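Local coordinates for predicted protein (Acinetobacter sp. RUH2624, PDB 4MEA) that hydrolyses epoxides as a secreted, Cif-type virulence factor built on the alpha/beta hydrolase fold, at residues Pro160-Glu168 against His246-Glu254; Phe186-Ala197 against Arg233-Arg244. One frame throughout, in Å; residues are numbered along the deposited sequence.

Contact 1 of 2, residues Pro160-Glu168 against His246-Glu254; sequences PIPDRAMFE and HADSIRQNE
Ile250, on the first turns of helix 246-258, pushes its branched side chain into the bend made by Asp163, Met166 and Phe167. Its CB lies 4.1 Å from Asp163 O, and both branches start by flanking that carbonyl: CG1 is 3.5 Å from Asp163 O, while CG2 rests on the Asp163 peptide and reaches the CE2 corner of the Phe167 ring. With CG1 opposite the carbonyl carbon (chi1 -73°) and the chain then extended, CD1 arrives over one face of that ring, 3.6 Å from its centroid in a CH-pi contact, and also meets Met166 CB. A beta-branched residue suits the site because its two arms serve backbone and ring at once. Ala247, small enough for the helix to come close, meets the edge of Phe167 near its plane.

Met166 sends its sulfur over the centre of the His246 ring, SD 3.7 Å from the centroid and 11° off the normal, while His246 NE2 is hydrogen-bonded to Thr138. Pro162 CB packs on Ile250 CG1, and Pro162 O receives a nearly straight hydrogen bond from Asn253 ND2 (3.1 Å, 164°), lying in the plane of the Asn253 side-chain amide.

In this fold the cap is inserted after strand 151-157, and the contact ties the start of that excursion to the helix by which the chain probably returns to the core. Glu254, bent at chi2, accepts a hydrogen bond at OE2 from Arg164 N at 2.8 Å, on the anti side and tilted out of the carboxylate plane. Asp163 OD1 accepts from Ala165 N in an Asx turn. Its OD2 lies 4.1 Å from Glu254 OE2, and both oxygens form salt bridges with Arg287, whose positive charge probably offsets the repulsion between these two acids.

Contact 2 of 2, residues Phe186-Ala197 against Arg233-Arg244; sequences FSFGDIAEKQIA and RDKLKAAFGYYR
Phe186 meets both Phe240 and Tyr243, two residues of helix 233-244 that complete an aromatic cluster with it, one with its face and the other with its edge. Over one face of its ring lies Phe240 CE1, with the two planes at an oblique 33°. On Tyr243 it meets a face edge-on, CD2 standing over the ring centre and the planes 75° apart. Phe186 CB itself packs 3.5 Å from Tyr243 CG. Ser187, compact enough to let the backbones approach, lays CB against the Tyr243 carbonyl, and its OG bonds to Phe183 O. A water donates to the carbonyls of Phe186 and Gly189 and accepts from Arg244 NH1, joining the turn to the end of the helix. At Gly189 the backbone takes a positive phi, easily adopted without a side chain.

Ala192 sets its methyl over one face of Phe240, CB 4.0 Å from the centroid. Helices 191-198 and 233-244 belong to the mostly helical cap set on the alpha/beta hydrolase core; their segments run at 144°, roughly antiparallel, with axes 8.9 Å apart at closest. Glu193 is the knob in a hole of Arg233, Leu236, Lys237 and Phe240. Its extended chain carries OE2 to Arg233 NE, a salt bridge 2.7 Å long and nearly straight, with the oxygen in the guanidinium plane and NE coming from the anti side, tilted out of the carboxylate plane; a weak bond from NH2 joins it. Lys194 lays CG over the centre of one face of the Arg233 guanidinium, its NZ being hydrogen-bonded to Ser8 of the second subunit. Ile196 divides its branches, CD1 going to Phe240 CZ (3.6 Å) and CG2 to Leu236 CD1. Ala197, short like Ala192, packs CB 3.6 Å from Arg233 CD.

Along the chain, contact 2 is nested inside the excursion that contact 1 closes: 160-168 leads out of the core, 186-197 and 233-244 pair within the cap, and 246-254 follows almost at once. The contact centres are about 19 Å apart. At the junction of helices 233-244 and 246-258, the Tyr243 and His246 rings meet with planes at about 85°, so the aromatic cluster of contact 2 leads on to the imidazole of contact 1. Tyr172 of the second subunit packs on both Ser187 and His246, bringing the dimer interface to both contacts. In related epoxide hydrolases the active site lies between cap and core; contact 1 probably sits at that junction, contact 2 inside the cap.

Contact 1 of 2, residues Pro160-Glu168 against His246-Glu254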
loop_
_atom_site.group_PDB
_atom_site.type_symbol
_atom_site.label_atom_id
_atom_site.label_comp_id
_atom_site.label_asym_id
_atom_site.label_seq_id
_atom_site.Cartn_x
_atom_site.Cartn_y
_atom_site.Cartn_z
ATOM N N PRO A 160 5.834 -1.205 15.318
ATOM C CA PRO A 160 6.624 -2.419 15.513
ATOM C C PRO A 160 8.107 -2.126 15.306
ATOM O O PRO A 160 8.462 -1.221 14.549
ATOM C CB PRO A 160 6.111 -3.352 14.409
ATOM C CG PRO A 160 5.560 -2.438 13.362
ATOM C CD PRO A 160 4.969 -1.287 14.122
ATOM N N ILE A 161 8.950 -2.870 16.012
ATOM C CA ILE A 161 10.372 -2.919 15.727
ATOM C C ILE A 161 10.505 -3.895 14.562
ATOM O O ILE A 161 9.889 -4.959 14.574
ATOM C CB ILE A 161 11.156 -3.456 16.952
ATOM C CG1 ILE A 161 10.984 -2.515 18.149
ATOM C CG2 ILE A 161 12.634 -3.655 16.617
ATOM C CD1 ILE A 161 11.270 -3.158 19.509
ATOM N N PRO A 162 11.279 -3.530 13.533
ATOM C CA PRO A 162 11.460 -4.449 12.406
ATOM C C PRO A 162 11.857 -5.863 12.838
ATOM O O PRO A 162 12.823 -6.053 13.570
ATOM C CB PRO A 162 12.597 -3.797 11.615
ATOM C CG PRO A 162 12.370 -2.329 11.840
ATOM C CD PRO A 162 11.930 -2.228 13.293
ATOM N N ASP A 163 11.087 -6.845 12.391
ATOM C CA ASP A 163 11.442 -8.244 12.575
ATOM C C ASP A 163 10.723 -9.037 11.491
ATOM O O ASP A 163 10.164 -8.442 10.565
ATOM C CB ASP A 163 11.155 -8.753 14.010
ATOM C CG ASP A 163 9.681 -9.099 14.256
ATOM O OD1 ASP A 163 8.807 -8.644 13.502
ATOM O OD2 ASP A 163 9.399 -9.827 15.233
ATOM N N ARG A 164 10.756 -10.364 11.588
ATOM C CA ARG A 164 10.241 -11.230 10.528
ATOM C C ARG A 164 8.760 -10.961 10.272
ATOM O O ARG A 164 8.258 -11.191 9.166
ATOM C CB ARG A 164 10.442 -12.702 10.906
ATOM C CG ARG A 164 9.618 -13.103 12.112
ATOM C CD ARG A 164 10.049 -14.417 12.741
ATOM N NE ARG A 164 9.184 -14.736 13.878
ATOM C CZ ARG A 164 9.411 -15.715 14.744
ATOM N NH1 ARG A 164 10.487 -16.480 14.609
ATOM N NH2 ARG A 164 8.564 -15.922 15.751
ATOM N N ALA A 165 8.059 -10.482 11.294
ATOM C CA ALA A 165 6.622 -10.238 11.172
ATOM C C ALA A 165 6.307 -9.065 10.230
ATOM O O ALA A 165 5.183 -8.925 9.741
ATOM C CB ALA A 165 5.993 -10.023 12.545
ATOM N N MET A 166 7.304 -8.232 9.965
ATOM C CA MET A 166 7.115 -7.112 9.050
ATOM C C MET A 166 6.983 -7.627 7.612
ATOM O O MET A 166 6.536 -6.906 6.716
ATOM C CB MET A 166 8.271 -6.110 9.193
ATOM C CG MET A 166 8.032 -4.740 8.573
ATOM S SD MET A 166 9.308 -3.551 9.088
ATOM C CE MET A 166 8.607 -2.948 10.632
ATOM N N PHE A 167 7.374 -8.884 7.401
ATOM C CA PHE A 167 7.182 -9.554 6.121
ATOM C C PHE A 167 5.802 -10.210 6.065
ATOM O O PHE A 167 5.479 -10.935 5.110
ATOM C CB PHE A 167 8.252 -10.629 5.910
ATOM C CG PHE A 167 9.626 -10.078 5.640
ATOM C CD1 PHE A 167 9.786 -8.869 4.989
ATOM C CD2 PHE A 167 10.757 -10.777 6.034
ATOM C CE1 PHE A 167 11.059 -8.357 4.734
ATOM C CE2 PHE A 167 12.035 -10.277 5.778
ATOM C CZ PHE A 167 12.183 -9.067 5.130
ATOM N N GLU A 168 4.995 -9.964 7.091
ATOM C CA GLU A 168 3.694 -10.625 7.211
ATOM C C GLU A 168 2.514 -9.668 7.407
ATOM O O GLU A 168 1.373 -10.030 7.110
ATOM C CB GLU A 168 3.732 -11.654 8.343
ATOM C CG GLU A 168 4.708 -12.794 8.079
ATOM C CD GLU A 168 5.016 -13.603 9.326
ATOM O OE1 GLU A 168 4.512 -13.243 10.412
ATOM O OE2 GLU A 168 5.770 -14.595 9.218
ATOM N N HIS A 246 14.037 -1.613 5.057
ATOM C CA HIS A 246 13.434 -2.450 6.103
ATOM C C HIS A 246 13.851 -3.933 6.030
ATOM O O HIS A 246 14.003 -4.591 7.064
ATOM C CB HIS A 246 11.904 -2.307 6.130
ATOM C CG HIS A 246 11.403 -1.278 7.108
ATOM N ND1 HIS A 246 10.246 -0.560 6.903
ATOM C CD2 HIS A 246 11.888 -0.872 8.307
ATOM C CE1 HIS A 246 10.047 0.259 7.922
ATOM N NE2 HIS A 246 11.027 0.087 8.792
ATOM N N ALA A 247 14.036 -4.468 4.826
ATOM C CA ALA A 247 14.419 -5.870 4.723
ATOM C C ALA A 247 15.787 -6.048 5.380
ATOM O O ALA A 247 16.029 -7.046 6.060
ATOM C CB ALA A 247 14.432 -6.343 3.273
ATOM N N ASP A 248 16.661 -5.058 5.207
ATOM C CA ASP A 248 17.969 -5.058 5.862
ATOM C C ASP A 248 17.861 -4.962 7.380
ATOM O O ASP A 248 18.523 -5.704 8.108
ATOM C CB ASP A 248 18.818 -3.890 5.367
ATOM C CG ASP A 248 19.428 -4.145 4.011
ATOM O OD1 ASP A 248 19.407 -5.307 3.559
ATOM O OD2 ASP A 248 19.944 -3.181 3.404
ATOM N N SER A 249 17.040 -4.027 7.852
ATOM C CA SER A 249 16.850 -3.822 9.280
ATOM C C SER A 249 16.294 -5.086 9.914
ATOM O O SER A 249 16.637 -5.430 11.043
ATOM C CB SER A 249 15.899 -2.638 9.532
ATOM O OG SER A 249 16.428 -1.423 9.001
ATOM N N ILE A 250 15.425 -5.777 9.179
ATOM C CA ILE A 250 14.808 -6.995 9.683
ATOM C C ILE A 250 15.866 -8.060 9.898
ATOM O O ILE A 250 15.927 -8.688 10.958
ATOM C CB ILE A 250 13.729 -7.519 8.713
ATOM C CG1 ILE A 250 12.493 -6.612 8.780
ATOM C CG2 ILE A 250 13.373 -8.974 9.044
ATOM C CD1 ILE A 250 11.539 -6.764 7.608
ATOM N N ARG A 251 16.702 -8.258 8.886
ATOM C CA ARG A 251 17.785 -9.225 8.970
ATOM C C ARG A 251 18.706 -8.864 10.127
ATOM O O ARG A 251 19.152 -9.727 10.885
ATOM C CB ARG A 251 18.574 -9.259 7.657
ATOM C CG ARG A 251 19.951 -9.910 7.779
ATOM C CD ARG A 251 20.286 -10.737 6.552
ATOM N NE ARG A 251 21.683 -11.158 6.513
ATOM C CZ ARG A 251 22.220 -12.081 7.310
ATOM N NH1 ARG A 251 21.482 -12.680 8.240
ATOM N NH2 ARG A 251 23.503 -12.398 7.181
ATOM N N GLN A 252 18.982 -7.574 10.269
ATOM C CA GLN A 252 19.889 -7.125 11.308
ATOM C C GLN A 252 19.334 -7.392 12.696
ATOM O O GLN A 252 20.058 -7.863 13.572
ATOM C CB GLN A 252 20.211 -5.643 11.127
ATOM C CG GLN A 252 21.027 -5.371 9.873
ATOM C CD GLN A 252 21.030 -3.908 9.496
ATOM O OE1 GLN A 252 20.364 -3.089 10.137
ATOM N NE2 GLN A 252 21.796 -3.563 8.461
ATOM N N ASN A 253 18.055 -7.087 12.904
ATOM C CA ASN A 253 17.459 -7.293 14.214
ATOM C C ASN A 253 17.277 -8.769 14.535
ATOM O O ASN A 253 17.454 -9.194 15.676
ATOM C CB ASN A 253 16.127 -6.531 14.354
ATOM C CG ASN A 253 16.331 -5.020 14.430
ATOM O OD1 ASN A 253 17.429 -4.547 14.744
ATOM N ND2 ASN A 253 15.280 -4.258 14.131
ATOM N N GLU A 254 16.902 -9.550 13.531
ATOM C CA GLU A 254 16.746 -10.985 13.729
ATOM C C GLU A 254 18.084 -11.610 14.132
ATOM O O GLU A 254 18.137 -12.522 14.963
ATOM C CB GLU A 254 16.208 -11.645 12.452
ATOM C CG GLU A 254 14.737 -11.329 12.169
ATOM C CD GLU A 254 13.784 -12.011 13.147
ATOM O OE1 GLU A 254 14.146 -13.069 13.703
ATOM O OE2 GLU A 254 12.666 -11.495 13.356
#

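Contact 2 of 2, residues Phe186-Ala197 against Arg233-Arg244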
loop_
_atom_site.group_PDB
_atom_site.type_symbol
_atom_site.label_atom_id
_atom_site.label_comp_id
_atom_site.label_asym_id
_atom_site.label_seq_id
_atom_site.Cartn_x
_atom_site.Cartn_y
_atom_site.Cartn_z
ATOM N N PHE A 186 5.645 2.647 0.351
ATOM C CA PHE A 186 6.808 3.495 0.630
ATOM C C PHE A 186 8.129 2.920 0.087
ATOM O O PHE A 186 9.129 3.623 0.022
ATOM C CB PHE A 186 6.941 3.789 2.133
ATOM C CG PHE A 186 5.859 4.689 2.693
ATOM C CD1 PHE A 186 4.986 5.369 1.856
ATOM C CD2 PHE A 186 5.733 4.872 4.070
ATOM C CE1 PHE A 186 4.000 6.213 2.384
ATOM C CE2 PHE A 186 4.737 5.706 4.606
ATOM C CZ PHE A 186 3.882 6.376 3.757
ATOM N N SER A 187 8.144 1.648 -0.295
ATOM C CA SER A 187 9.353 1.068 -0.867
ATOM C C SER A 187 9.180 0.686 -2.337
ATOM O O SER A 187 10.012 -0.024 -2.899
ATOM C CB SER A 187 9.815 -0.144 -0.044
ATOM O OG SER A 187 8.804 -1.138 0.042
ATOM N N PHE A 188 8.109 1.185 -2.955
ATOM C CA PHE A 188 7.744 0.870 -4.340
ATOM C C PHE A 188 8.417 1.891 -5.249
ATOM O O PHE A 188 7.855 2.941 -5.525
ATOM C CB PHE A 188 6.213 0.938 -4.464
ATOM C CG PHE A 188 5.642 0.414 -5.771
ATOM C CD1 PHE A 188 5.725 -0.927 -6.100
ATOM C CD2 PHE A 188 4.948 1.266 -6.629
ATOM C CE1 PHE A 188 5.166 -1.409 -7.278
ATOM C CE2 PHE A 188 4.382 0.793 -7.801
ATOM C CZ PHE A 188 4.494 -0.553 -8.128
ATOM N N GLY A 189 9.639 1.591 -5.686
ATOM C CA GLY A 189 10.423 2.542 -6.466
ATOM C C GLY A 189 10.457 3.905 -5.796
ATOM O O GLY A 189 10.510 3.997 -4.568
ATOM N N ASP A 190 10.425 4.969 -6.595
ATOM C CA ASP A 190 10.368 6.327 -6.057
ATOM C C ASP A 190 8.980 6.951 -6.248
ATOM O O ASP A 190 8.823 8.180 -6.251
ATOM C CB ASP A 190 11.472 7.217 -6.659
ATOM C CG ASP A 190 11.343 7.395 -8.167
ATOM O OD1 ASP A 190 10.544 6.678 -8.806
ATOM O OD2 ASP A 190 12.064 8.257 -8.722
ATOM N N ILE A 191 7.980 6.087 -6.389
ATOM C CA ILE A 191 6.608 6.502 -6.661
ATOM C C ILE A 191 5.977 7.296 -5.513
ATOM O O ILE A 191 5.337 8.326 -5.742
ATOM C CB ILE A 191 5.718 5.279 -7.033
ATOM C CG1 ILE A 191 6.312 4.539 -8.240
ATOM C CG2 ILE A 191 4.289 5.724 -7.332
ATOM C CD1 ILE A 191 6.424 5.383 -9.491
ATOM N N ALA A 192 6.139 6.820 -4.282
ATOM C CA ALA A 192 5.596 7.554 -3.138
ATOM C C ALA A 192 6.257 8.929 -3.069
ATOM O O ALA A 192 5.589 9.949 -2.919
ATOM C CB ALA A 192 5.817 6.792 -1.836
ATOM N N GLU A 193 7.576 8.950 -3.183
ATOM C CA GLU A 193 8.300 10.221 -3.167
ATOM C C GLU A 193 7.726 11.204 -4.190
ATOM O O GLU A 193 7.404 12.349 -3.858
ATOM C CB GLU A 193 9.785 10.001 -3.449
ATOM C CG GLU A 193 10.537 11.306 -3.710
ATOM C CD GLU A 193 11.931 11.073 -4.244
ATOM O OE1 GLU A 193 12.455 9.941 -4.086
ATOM O OE2 GLU A 193 12.498 12.024 -4.827
ATOM N N LYS A 194 7.603 10.752 -5.435
ATOM C CA LYS A 194 7.120 11.604 -6.521
ATOM C C LYS A 194 5.648 12.008 -6.368
ATOM O O LYS A 194 5.289 13.178 -6.569
ATOM C CB LYS A 194 7.354 10.926 -7.876
ATOM C CG LYS A 194 8.810 10.954 -8.362
ATOM C CD LYS A 194 8.901 10.332 -9.749
ATOM C CE LYS A 194 10.263 10.524 -10.381
ATOM N NZ LYS A 194 10.263 9.968 -11.746
ATOM N N GLN A 195 4.791 11.050 -6.017
ATOM C CA GLN A 195 3.366 11.350 -5.897
ATOM C C GLN A 195 3.095 12.287 -4.725
ATOM O O GLN A 195 2.315 13.236 -4.840
ATOM C CB GLN A 195 2.546 10.072 -5.750
ATOM C CG GLN A 195 2.470 9.249 -7.033
ATOM C CD GLN A 195 1.501 8.099 -6.924
ATOM O OE1 GLN A 195 1.415 7.441 -5.892
ATOM N NE2 GLN A 195 0.756 7.857 -7.987
ATOM N N ILE A 196 3.733 12.007 -3.594
ATOM C CA ILE A 196 3.515 12.804 -2.394
ATOM C C ILE A 196 4.111 14.206 -2.545
ATOM O O ILE A 196 3.507 15.187 -2.101
ATOM C CB ILE A 196 4.010 12.073 -1.127
ATOM C CG1 ILE A 196 3.134 10.832 -0.884
ATOM C CG2 ILE A 196 3.941 12.997 0.082
ATOM C CD1 ILE A 196 3.653 9.871 0.192
ATOM N N ALA A 197 5.272 14.316 -3.194
ATOM C CA ALA A 197 5.869 15.636 -3.414
ATOM C C ALA A 197 4.936 16.548 -4.204
ATOM O O ALA A 197 4.977 17.773 -4.051
ATOM C CB ALA A 197 7.241 15.526 -4.125
ATOM N N ARG A 233 11.001 16.677 -2.185
ATOM C CA ARG A 233 11.474 15.362 -2.626
ATOM C C ARG A 233 12.644 14.845 -1.791
ATOM O O ARG A 233 12.730 13.644 -1.503
ATOM C CB ARG A 233 11.897 15.376 -4.104
ATOM C CG ARG A 233 10.862 15.877 -5.098
ATOM C CD ARG A 233 10.287 14.778 -5.984
ATOM N NE ARG A 233 11.233 13.744 -6.423
ATOM C CZ ARG A 233 11.663 13.579 -7.676
ATOM N NH1 ARG A 233 11.269 14.394 -8.642
ATOM N NH2 ARG A 233 12.493 12.587 -7.971
ATOM N N ASP A 234 13.570 15.729 -1.423
ATOM C CA ASP A 234 14.749 15.258 -0.690
ATOM C C ASP A 234 14.359 14.698 0.675
ATOM O O ASP A 234 14.888 13.674 1.099
ATOM C CB ASP A 234 15.826 16.341 -0.556
ATOM C CG ASP A 234 15.404 17.476 0.361
ATOM O OD1 ASP A 234 14.278 17.988 0.187
ATOM O OD2 ASP A 234 16.196 17.856 1.257
ATOM N N LYS A 235 13.429 15.360 1.356
ATOM C CA LYS A 235 12.978 14.880 2.660
ATOM C C LYS A 235 12.154 13.589 2.523
ATOM O O LYS A 235 12.279 12.671 3.328
ATOM C CB LYS A 235 12.189 15.969 3.387
ATOM C CG LYS A 235 13.053 17.160 3.823
ATOM C CD LYS A 235 14.021 16.745 4.945
ATOM C CE LYS A 235 15.233 17.690 5.028
ATOM N NZ LYS A 235 16.187 17.270 6.101
ATOM N N LEU A 236 11.313 13.521 1.500
ATOM C CA LEU A 236 10.532 12.314 1.242
ATOM C C LEU A 236 11.431 11.164 0.822
ATOM O O LEU A 236 11.242 10.032 1.261
ATOM C CB LEU A 236 9.471 12.577 0.174
ATOM C CG LEU A 236 8.360 13.515 0.646
ATOM C CD1 LEU A 236 7.531 13.992 -0.532
ATOM C CD2 LEU A 236 7.478 12.820 1.702
ATOM N N LYS A 237 12.421 11.449 -0.018
ATOM C CA LYS A 237 13.361 10.397 -0.415
ATOM C C LYS A 237 14.028 9.753 0.813
ATOM O O LYS A 237 14.102 8.527 0.923
ATOM C CB LYS A 237 14.423 10.938 -1.373
ATOM C CG LYS A 237 15.321 9.853 -1.972
ATOM C CD LYS A 237 16.391 10.458 -2.874
ATOM C CE LYS A 237 17.182 9.364 -3.586
ATOM N NZ LYS A 237 18.006 9.903 -4.705
ATOM N N ALA A 238 14.507 10.586 1.733
ATOM C CA ALA A 238 15.100 10.101 2.978
ATOM C C ALA A 238 14.099 9.281 3.800
ATOM O O ALA A 238 14.402 8.171 4.241
ATOM C CB ALA A 238 15.608 11.267 3.792
ATOM N N ALA A 239 12.911 9.835 4.022
ATOM C CA ALA A 239 11.883 9.111 4.760
ATOM C C ALA A 239 11.669 7.716 4.176
ATOM O O ALA A 239 11.606 6.719 4.903
ATOM C CB ALA A 239 10.572 9.895 4.751
ATOM N N PHE A 240 11.550 7.634 2.860
ATOM C CA PHE A 240 11.214 6.350 2.263
ATOM C C PHE A 240 12.450 5.447 2.142
ATOM O O PHE A 240 12.334 4.238 1.922
ATOM C CB PHE A 240 10.423 6.536 0.954
ATOM C CG PHE A 240 9.144 7.349 1.131
ATOM C CD1 PHE A 240 8.331 7.151 2.239
ATOM C CD2 PHE A 240 8.784 8.327 0.215
ATOM C CE1 PHE A 240 7.165 7.903 2.412
ATOM C CE2 PHE A 240 7.626 9.078 0.385
ATOM C CZ PHE A 240 6.813 8.862 1.485
ATOM N N GLY A 241 13.638 6.016 2.346
ATOM C CA GLY A 241 14.821 5.174 2.479
ATOM C C GLY A 241 14.705 4.196 3.649
ATOM O O GLY A 241 15.157 3.053 3.552
ATOM N N TYR A 242 14.108 4.638 4.761
ATOM C CA TYR A 242 13.910 3.748 5.912
ATOM C C TYR A 242 13.077 2.556 5.493
ATOM O O TYR A 242 13.318 1.432 5.937
ATOM C CB TYR A 242 13.252 4.484 7.094
ATOM C CG TYR A 242 14.189 5.473 7.752
ATOM C CD1 TYR A 242 14.991 5.090 8.823
ATOM C CD2 TYR A 242 14.298 6.776 7.276
ATOM C CE1 TYR A 242 15.865 5.989 9.423
ATOM C CE2 TYR A 242 15.180 7.679 7.860
ATOM C CZ TYR A 242 15.960 7.276 8.933
ATOM O OH TYR A 242 16.839 8.163 9.519
ATOM N N TYR A 243 12.112 2.805 4.605
ATOM C CA TYR A 243 11.210 1.754 4.163
ATOM C C TYR A 243 11.867 0.815 3.154
ATOM O O TYR A 243 11.696 -0.407 3.241
ATOM C CB TYR A 243 9.874 2.340 3.666
ATOM C CG TYR A 243 9.099 2.967 4.804
ATOM C CD1 TYR A 243 8.220 2.206 5.573
ATOM C CD2 TYR A 243 9.291 4.305 5.153
ATOM C CE1 TYR A 243 7.531 2.769 6.649
ATOM C CE2 TYR A 243 8.604 4.877 6.230
ATOM C CZ TYR A 243 7.726 4.104 6.969
ATOM O OH TYR A 243 7.043 4.658 8.034
ATOM N N ARG A 244 12.636 1.370 2.218
ATOM C CA ARG A 244 13.434 0.546 1.294
ATOM C C ARG A 244 14.412 -0.330 2.070
ATOM O O ARG A 244 14.721 -1.460 1.667
ATOM C CB ARG A 244 14.235 1.423 0.319
ATOM C CG ARG A 244 13.398 2.243 -0.621
ATOM C CD ARG A 244 14.263 2.973 -1.663
ATOM N NE ARG A 244 15.048 4.088 -1.128
ATOM C CZ ARG A 244 14.583 5.322 -0.931
ATOM N NH1 ARG A 244 13.309 5.608 -1.177
ATOM N NH2 ARG A 244 15.389 6.271 -0.466
HETATM O O HOH W 1 11.048 4.052 -1.889
#